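Local atomic coordinates of putative uncharacterized protein (Pseudomonas phage 201phi2-1, PDB entry 3R4V), a protein that is a phage tubulin-like protein of the tubulin/FtsZ fold, modelled here with guanosine-5'-diphosphate in its nucleotide pocket. Residues 119-124 / 128-133; 132-137 / 275-280. All coordinates share one frame; numbering follows the deposited sequence.

Interaction 1: residues 119-124 / 128-133. With GDP (guanosine-5'-diphosphate), chain B.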
ATOM      1  N   GLY A 119       2.512   0.430  -7.598  1.00 18.68           N
ATOM      2  CA  GLY A 119       3.392   1.281  -8.382  1.00 19.02           C
ATOM      3  C   GLY A 119       2.788   1.530  -9.758  1.00 20.63           C
ATOM      4  O   GLY A 119       2.843   0.665 -10.643  1.00 22.73           O
ATOM      5  N   ALA A 120       2.218   2.715  -9.944  1.00 17.72           N
ATOM      6  CA  ALA A 120       1.533   3.047 -11.194  1.00 19.87           C
ATOM      7  C   ALA A 120       2.550   3.501 -12.231  1.00 22.59           C
ATOM      8  O   ALA A 120       3.496   4.221 -11.907  1.00 23.09           O
ATOM      9  CB  ALA A 120       0.503   4.150 -10.954  1.00 23.08           C
ATOM     10  N   MET A 121       2.350   3.114 -13.488  1.00 25.28           N
ATOM     11  CA  MET A 121       3.433   3.236 -14.455  1.00 29.19           C
ATOM     12  C   MET A 121       3.037   3.918 -15.762  1.00 32.36           C
ATOM     13  O   MET A 121       3.839   3.963 -16.691  1.00 37.43           O
ATOM     14  CB  MET A 121       4.017   1.852 -14.775  1.00 29.48           C
ATOM     15  CG  MET A 121       4.474   1.042 -13.572  1.00 35.81           C
ATOM     16  SD  MET A 121       5.888   1.784 -12.755  1.00 43.02           S
ATOM     17  CE  MET A 121       6.198   0.580 -11.463  1.00 32.82           C
ATOM     18  N   GLU A 122       1.819   4.448 -15.839  1.00 30.44           N
ATOM     19  CA  GLU A 122       1.297   4.976 -17.103  1.00 36.87           C
ATOM     20  C   GLU A 122       2.070   6.168 -17.676  1.00 38.42           C
ATOM     21  O   GLU A 122       2.264   6.273 -18.891  1.00 37.67           O
ATOM     22  CB  GLU A 122      -0.170   5.398 -16.946  1.00 37.70           C
ATOM     23  CG  GLU A 122      -1.156   4.290 -16.644  1.00 45.20           C
ATOM     24  CD  GLU A 122      -2.591   4.805 -16.617  1.00 55.05           C
ATOM     25  OE1 GLU A 122      -2.780   6.031 -16.785  1.00 47.78           O
ATOM     26  OE2 GLU A 122      -3.527   3.994 -16.430  1.00 59.42           O
ATOM     27  N   SER A 123       2.484   7.079 -16.804  1.00 28.62           N
ATOM     28  CA  SER A 123       2.884   8.414 -17.234  1.00 24.83           C
ATOM     29  C   SER A 123       3.965   8.960 -16.316  1.00 31.62           C
ATOM     30  O   SER A 123       4.204   8.403 -15.254  1.00 24.76           O
ATOM     31  CB  SER A 123       1.679   9.346 -17.149  1.00 30.71           C
ATOM     32  OG  SER A 123       1.199   9.370 -15.813  1.00 33.01           O
ATOM     33  N   THR A 124       4.604  10.062 -16.700  1.00 29.81           N
ATOM     34  CA  THR A 124       5.574  10.672 -15.786  1.00 29.36           C
ATOM     35  C   THR A 124       4.876  11.221 -14.531  1.00 29.76           C
ATOM     36  O   THR A 124       5.489  11.321 -13.464  1.00 28.92           O
ATOM     37  CB  THR A 124       6.419  11.772 -16.465  1.00 26.79           C
ATOM     38  OG1 THR A 124       5.560  12.710 -17.126  1.00 27.92           O
ATOM     39  CG2 THR A 124       7.368  11.170 -17.497  1.00 27.90           C
ATOM     40  N   GLY A 128       6.236  10.185 -10.985  1.00 20.34           N
ATOM     41  CA  GLY A 128       6.566  11.219 -10.018  1.00 20.93           C
ATOM     42  C   GLY A 128       5.793  11.039  -8.727  1.00 19.03           C
ATOM     43  O   GLY A 128       6.338  11.180  -7.642  1.00 24.78           O
ATOM     44  N   ASN A 129       4.514  10.715  -8.843  1.00 17.11           N
ATOM     45  CA  ASN A 129       3.715  10.476  -7.655  1.00 22.69           C
ATOM     46  C   ASN A 129       4.209   9.263  -6.873  1.00 24.75           C
ATOM     47  O   ASN A 129       4.248   9.297  -5.646  1.00 20.34           O
ATOM     48  CB  ASN A 129       2.226  10.353  -7.997  1.00 18.25           C
ATOM     49  CG  ASN A 129       1.593  11.701  -8.299  1.00 20.51           C
ATOM     50  OD1 ASN A 129       2.137  12.746  -7.939  1.00 23.14           O
ATOM     51  ND2 ASN A 129       0.433  11.683  -8.949  1.00 26.61           N
ATOM     52  N   ASP A 130       4.600   8.210  -7.591  1.00 20.00           N
ATOM     53  CA  ASP A 130       5.101   6.994  -6.955  1.00 17.71           C
ATOM     54  C   ASP A 130       6.296   7.349  -6.084  1.00 21.60           C
ATOM     55  O   ASP A 130       6.368   6.951  -4.921  1.00 18.62           O
ATOM     56  CB  ASP A 130       5.599   5.977  -7.969  1.00 21.94           C
ATOM     57  CG  ASP A 130       4.495   5.342  -8.787  1.00 20.94           C
ATOM     58  OD1 ASP A 130       3.330   5.279  -8.342  1.00 19.08           O
ATOM     59  OD2 ASP A 130       4.836   4.881  -9.895  1.00 21.01           O
ATOM     60  N   ILE A 131       7.223   8.114  -6.660  1.00 17.85           N
ATOM     61  CA  ILE A 131       8.428   8.543  -5.948  0.60 15.80           C
ATOM     62  C   ILE A 131       8.097   9.367  -4.709  1.00 19.32           C
ATOM     63  O   ILE A 131       8.585   9.086  -3.614  1.00 18.88           O
ATOM     64  CB  ILE A 131       9.339   9.376  -6.841  0.60 18.95           C
ATOM     65  CG1 ILE A 131       9.895   8.513  -7.974  0.60 18.51           C
ATOM     66  CG2 ILE A 131      10.467   9.985  -6.016  0.60 22.11           C
ATOM     67  CD1 ILE A 131      10.439   9.325  -9.128  0.60 21.25           C
ATOM     68  N   ASP A 132       7.268  10.398  -4.883  1.00 16.82           N
ATOM     69  CA  ASP A 132       6.929  11.274  -3.763  1.00 18.58           C
ATOM     70  C   ASP A 132       6.176  10.515  -2.666  1.00 18.85           C
ATOM     71  O   ASP A 132       6.366  10.782  -1.496  1.00 15.62           O
ATOM     72  CB  ASP A 132       6.131  12.502  -4.209  1.00 17.69           C
ATOM     73  CG  ASP A 132       6.925  13.432  -5.100  1.00 25.93           C
ATOM     74  OD1 ASP A 132       8.178  13.371  -5.091  1.00 29.61           O
ATOM     75  OD2 ASP A 132       6.284  14.239  -5.802  1.00 30.63           O
ATOM     76  N   THR A 133       5.341   9.552  -3.039  1.00 16.16           N
ATOM     77  CA  THR A 133       4.595   8.796  -2.038  1.00 16.53           C
ATOM     78  C   THR A 133       5.495   7.808  -1.275  1.00 14.95           C
ATOM     79  O   THR A 133       5.359   7.659  -0.048  1.00 16.74           O
ATOM     80  CB  THR A 133       3.376   8.109  -2.661  1.00 17.10           C
ATOM     81  OG1 THR A 133       2.615   9.098  -3.370  1.00 15.53           O
ATOM     82  CG2 THR A 133       2.500   7.511  -1.581  1.00 15.14           C
TER
HETATM   83  PB  GDP B 400      -6.554   8.194  -7.075  1.00 24.95           P
HETATM   84  O1B GDP B 400      -8.049   7.981  -7.019  1.00 20.27           O
HETATM   85  O2B GDP B 400      -5.957   7.673  -5.795  1.00 25.05           O
HETATM   86  O3B GDP B 400      -6.240   9.671  -7.283  1.00 22.68           O
HETATM   87  O3A GDP B 400      -5.945   7.427  -8.339  1.00 22.53           O
HETATM   88  PA  GDP B 400      -6.253   5.910  -8.776  1.00 24.15           P
HETATM   89  O1A GDP B 400      -7.679   5.710  -9.263  1.00 25.96           O
HETATM   90  O2A GDP B 400      -5.900   4.953  -7.673  1.00 26.17           O
HETATM   91  O5' GDP B 400      -5.265   5.785 -10.001  1.00 19.85           O
HETATM   92  C5' GDP B 400      -3.857   6.046  -9.866  1.00 19.54           C
HETATM   93  C4' GDP B 400      -3.071   5.251 -10.903  1.00 23.49           C
HETATM   94  O4' GDP B 400      -3.098   3.860 -10.561  1.00 24.22           O
HETATM   95  C3' GDP B 400      -3.665   5.329 -12.300  1.00 26.45           C
HETATM   96  O3' GDP B 400      -3.067   6.390 -13.039  1.00 23.04           O
HETATM   97  C2' GDP B 400      -3.306   3.987 -12.900  1.00 23.43           C
HETATM   98  O2' GDP B 400      -1.968   4.005 -13.394  1.00 28.23           O
HETATM   99  C1' GDP B 400      -3.297   3.038 -11.723  1.00 24.88           C
HETATM  100  N9  GDP B 400      -4.602   2.384 -11.493  1.00 30.46           N
HETATM  101  C8  GDP B 400      -5.837   2.932 -11.609  1.00 26.88           C
HETATM  102  N7  GDP B 400      -6.796   2.034 -11.266  1.00 29.06           N
HETATM  103  C5  GDP B 400      -6.174   0.893 -10.894  1.00 29.28           C
HETATM  104  C6  GDP B 400      -6.580  -0.443 -10.403  1.00 27.17           C
HETATM  105  O6  GDP B 400      -7.785  -0.726 -10.250  1.00 32.05           O
HETATM  106  N1  GDP B 400      -5.609  -1.336 -10.134  1.00 25.03           N
HETATM  107  C2  GDP B 400      -4.298  -1.048 -10.292  1.00 25.30           C
HETATM  108  N2  GDP B 400      -3.356  -1.982  -9.997  1.00 25.78           N
HETATM  109  N3  GDP B 400      -3.860   0.155 -10.732  1.00 23.60           N
HETATM  110  C4  GDP B 400      -4.735   1.140 -11.037  1.00 31.18           C
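Asp130 reaches back from the first turns of helix 124-144 to the backbone of Ala120, on the loop that precedes the helix. Its OD1 accepts a hydrogen bond from Ala120 N at 3.2 Å, entering on the syn side, 24° out of the carboxylate plane. Asp130 OD2 lies only 2.5 Å from Ala120 O, a closeness that would suit a protonated, buried acid. An aspartate suits the place: its short side chain, with CG anti to the carbonyl carbon (chi1 -70°), presents both oxygens to a single residue of the loop. Farther along, Gly128 N donates a hydrogen bond to Thr124 O at 2.8 Å, the i+4 to i bond of the first helical turn. Ser123 is the N-cap of this helix, and its OG accepts from Asn126 N. The loop follows strand 113-119 of the parallel part of the sheet and leads into a helix, a strand-loop-helix unit of the nucleotide-binding domain, and here it lines the pocket. Ala120 CB lies 3.5 Å from O2' of guanosine-5'-diphosphate, its small methyl letting the loop pass close to the ribose. Glu122 lies along the same sugar, with CG 3.4 Å from O2' and an extended chain beyond; its OE2 is hydrogen-bonded to Tyr161 OH. Met121 SD comes within 4.3 Å of Asp130 OD2, while the same side chain also packs on Tyr152 and Pro154 of strand 148-154.

Interaction 2: residues 132-137 / 275-280; sequences DTMKTL and VEIMKT
Met278 and Met134 carry the contact between helix 274-294 and helix 124-144, their side chains crossing at a slant. The sulfur of Met278 lies against the root of Met134, with Met278 SD 3.5 Å from Met134 CB. The methyl of Met278 follows, its CE 3.9 Å from Met134 CB. Both chains bend at chi2 and chi3; in Met278 these turns (-57° and -79°) bring SD and CE round to the facing helix. Unbranched, flexible methionines suit this place, because the short helix segments are 11.4 Å apart at their axes, a wide spacing that long side chains can bridge. The segments run nearly antiparallel, at 154°. Ile277 supplies a branched apolar partner, its CG2 4.5 Å from Met134 CE. At the exposed margin the aliphatic part of Lys135 borders the pair, with Lys135 CG standing 4.4 Å from Met278 CE. No hydrogen bond crosses between the segments. Beneath the helices, Met134 also rests on Val208, and Ile277 touches Glu210, both of strand 208-214; on another side of helix 124-144, Thr133 and Leu137 pack against Pro100 of helix 95-108 and Tyr88 of strand 84-89.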
ATOM      1  N   ASP A 132       7.268  10.398  -4.883  1.00 16.82           N
ATOM      2  CA  ASP A 132       6.929  11.274  -3.763  1.00 18.58           C
ATOM      3  C   ASP A 132       6.176  10.515  -2.666  1.00 18.85           C
ATOM      4  O   ASP A 132       6.366  10.782  -1.496  1.00 15.62           O
ATOM      5  CB  ASP A 132       6.131  12.502  -4.209  1.00 17.69           C
ATOM      6  CG  ASP A 132       6.925  13.432  -5.100  1.00 25.93           C
ATOM      7  OD1 ASP A 132       8.178  13.371  -5.091  1.00 29.61           O
ATOM      8  OD2 ASP A 132       6.284  14.239  -5.802  1.00 30.63           O
ATOM      9  N   THR A 133       5.341   9.552  -3.039  1.00 16.16           N
ATOM     10  CA  THR A 133       4.595   8.796  -2.038  1.00 16.53           C
ATOM     11  C   THR A 133       5.495   7.808  -1.275  1.00 14.95           C
ATOM     12  O   THR A 133       5.359   7.659  -0.048  1.00 16.74           O
ATOM     13  CB  THR A 133       3.376   8.109  -2.661  1.00 17.10           C
ATOM     14  OG1 THR A 133       2.615   9.098  -3.370  1.00 15.53           O
ATOM     15  CG2 THR A 133       2.500   7.511  -1.581  1.00 15.14           C
ATOM     16  N   MET A 134       6.434   7.180  -1.975  1.00 14.57           N
ATOM     17  CA  MET A 134       7.405   6.320  -1.286  1.00 17.48           C
ATOM     18  C   MET A 134       8.231   7.175  -0.314  1.00 17.11           C
ATOM     19  O   MET A 134       8.463   6.770   0.820  1.00 15.43           O
ATOM     20  CB  MET A 134       8.311   5.601  -2.269  1.00 18.04           C
ATOM     21  CG  MET A 134       7.625   4.451  -3.021  1.00 17.37           C
ATOM     22  SD  MET A 134       7.153   3.098  -1.914  1.00 19.31           S
ATOM     23  CE  MET A 134       8.787   2.422  -1.606  1.00 18.35           C
ATOM     24  N   LYS A 135       8.666   8.349  -0.773  1.00 15.65           N
ATOM     25  CA  LYS A 135       9.403   9.280   0.098  1.00 15.88           C
ATOM     26  C   LYS A 135       8.562   9.704   1.299  1.00 16.64           C
ATOM     27  O   LYS A 135       9.064   9.781   2.425  1.00 16.30           O
ATOM     28  CB  LYS A 135       9.846  10.516  -0.687  1.00 15.58           C
ATOM     29  CG  LYS A 135      11.049  10.274  -1.582  1.00 16.58           C
ATOM     30  CD  LYS A 135      11.393  11.532  -2.383  1.00 19.65           C
ATOM     31  CE  LYS A 135      12.627  11.327  -3.247  1.00 26.58           C
ATOM     32  NZ  LYS A 135      13.886  11.325  -2.426  1.00 29.85           N
ATOM     33  N   THR A 136       7.278   9.977   1.059  1.00 14.26           N
ATOM     34  CA  THR A 136       6.326  10.244   2.141  1.00 16.48           C
ATOM     35  C   THR A 136       6.338   9.138   3.188  1.00 18.54           C
ATOM     36  O   THR A 136       6.409   9.407   4.390  1.00 16.46           O
ATOM     37  CB  THR A 136       4.880  10.408   1.584  1.00 16.34           C
ATOM     38  OG1 THR A 136       4.810  11.597   0.781  1.00 18.38           O
ATOM     39  CG2 THR A 136       3.878  10.531   2.706  1.00 17.00           C
ATOM     40  N   LEU A 137       6.248   7.885   2.743  1.00 14.92           N
ATOM     41  CA  LEU A 137       6.230   6.780   3.699  1.00 15.87           C
ATOM     42  C   LEU A 137       7.554   6.701   4.465  1.00 14.16           C
ATOM     43  O   LEU A 137       7.584   6.407   5.668  1.00 16.32           O
ATOM     44  CB  LEU A 137       5.905   5.463   3.001  1.00 13.59           C
ATOM     45  CG  LEU A 137       4.493   5.474   2.403  1.00 13.77           C
ATOM     46  CD1 LEU A 137       4.255   4.182   1.618  1.00 14.17           C
ATOM     47  CD2 LEU A 137       3.385   5.674   3.460  1.00 14.41           C
ATOM     48  N   VAL A 275      15.657   0.068  -2.362  1.00 18.99           N
ATOM     49  CA  VAL A 275      16.563   0.811  -3.240  1.00 20.07           C
ATOM     50  C   VAL A 275      16.260   0.527  -4.709  1.00 21.69           C
ATOM     51  O   VAL A 275      16.110   1.448  -5.519  1.00 23.89           O
ATOM     52  CB  VAL A 275      18.030   0.480  -2.967  1.00 26.96           C
ATOM     53  CG1 VAL A 275      18.921   1.207  -3.976  1.00 25.13           C
ATOM     54  CG2 VAL A 275      18.409   0.847  -1.535  1.00 25.79           C
ATOM     55  N   GLU A 276      16.144  -0.750  -5.045  1.00 21.29           N
ATOM     56  CA  GLU A 276      15.872  -1.147  -6.424  1.00 23.01           C
ATOM     57  C   GLU A 276      14.486  -0.713  -6.882  1.00 24.16           C
ATOM     58  O   GLU A 276      14.297  -0.341  -8.047  1.00 25.59           O
ATOM     59  CB  GLU A 276      16.020  -2.658  -6.598  1.00 29.01           C
ATOM     60  CG  GLU A 276      15.698  -3.153  -7.988  1.00 43.15           C
ATOM     61  CD  GLU A 276      15.642  -4.668  -8.065  1.00 72.48           C
ATOM     62  OE1 GLU A 276      16.582  -5.327  -7.569  1.00 77.54           O
ATOM     63  OE2 GLU A 276      14.650  -5.200  -8.613  1.00 83.16           O
ATOM     64  N   ILE A 277      13.509  -0.773  -5.980  1.00 19.93           N
ATOM     65  CA  ILE A 277      12.177  -0.293  -6.315  1.00 18.91           C
ATOM     66  C   ILE A 277      12.221   1.181  -6.716  1.00 25.66           C
ATOM     67  O   ILE A 277      11.633   1.580  -7.739  1.00 21.56           O
ATOM     68  CB  ILE A 277      11.188  -0.512  -5.149  1.00 21.43           C
ATOM     69  CG1 ILE A 277      10.880  -2.006  -4.990  1.00 25.51           C
ATOM     70  CG2 ILE A 277       9.917   0.283  -5.350  1.00 24.06           C
ATOM     71  CD1 ILE A 277      10.066  -2.305  -3.739  1.00 30.38           C
ATOM     72  N   MET A 278      12.935   1.988  -5.933  1.00 18.32           N
ATOM     73  CA  MET A 278      13.052   3.411  -6.240  1.00 17.15           C
ATOM     74  C   MET A 278      13.803   3.634  -7.545  1.00 18.25           C
ATOM     75  O   MET A 278      13.429   4.487  -8.355  1.00 22.87           O
ATOM     76  CB  MET A 278      13.732   4.171  -5.105  1.00 16.84           C
ATOM     77  CG  MET A 278      12.874   4.209  -3.814  1.00 16.76           C
ATOM     78  SD  MET A 278      11.223   4.914  -4.028  1.00 21.34           S
ATOM     79  CE  MET A 278      11.586   6.659  -4.026  1.00 22.51           C
ATOM     80  N   LYS A 279      14.863   2.865  -7.739  1.00 15.88           N
ATOM     81  CA  LYS A 279      15.711   3.003  -8.919  1.00 20.92           C
ATOM     82  C   LYS A 279      14.918   2.673 -10.183  1.00 24.14           C
ATOM     83  O   LYS A 279      15.030   3.363 -11.196  1.00 24.29           O
ATOM     84  CB  LYS A 279      16.948   2.106  -8.793  1.00 26.76           C
ATOM     85  CG  LYS A 279      17.878   2.126 -10.001  1.00 34.27           C
ATOM     86  CD  LYS A 279      18.523   3.490 -10.204  1.00 34.55           C
ATOM     87  CE  LYS A 279      19.534   3.436 -11.358  1.00 43.54           C
ATOM     88  NZ  LYS A 279      20.063   4.783 -11.720  1.00 37.86           N
ATOM     89  N   THR A 280      14.091   1.635 -10.113  1.00 18.63           N
ATOM     90  CA  THR A 280      13.322   1.218 -11.277  1.00 19.51           C
ATOM     91  C   THR A 280      12.354   2.324 -11.676  1.00 24.46           C
ATOM     92  O   THR A 280      12.228   2.654 -12.858  1.00 25.00           O
ATOM     93  CB  THR A 280      12.551  -0.091 -10.996  1.00 27.05           C
ATOM     94  OG1 THR A 280      13.489  -1.170 -10.881  1.00 29.01           O
ATOM     95  CG2 THR A 280      11.599  -0.404 -12.127  1.00 26.15           C
TER

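In the fold
Coming from the N terminus, the chain reaches the first contact at the end of strand 113-119, where it runs into the loop at 119-124; interaction 1 closes the short turn from there onto helix 124-144, with only three residues between its segments. Interaction 2 starts on the same helix, sharing Asp132 and Thr133 with interaction 1, and closes a far longer loop of 137 residues, returning on helix 274-294, the last helix of the chain. The two loops thus follow one another, neither nesting nor crossing. Their centres lie about 9 Å apart, and Ile131 O touches Met278 CE at 3.9 Å. Helix 124-144 thus contacts both the nucleotide-lining loop 119-124, through Asp130, and helix 274-294.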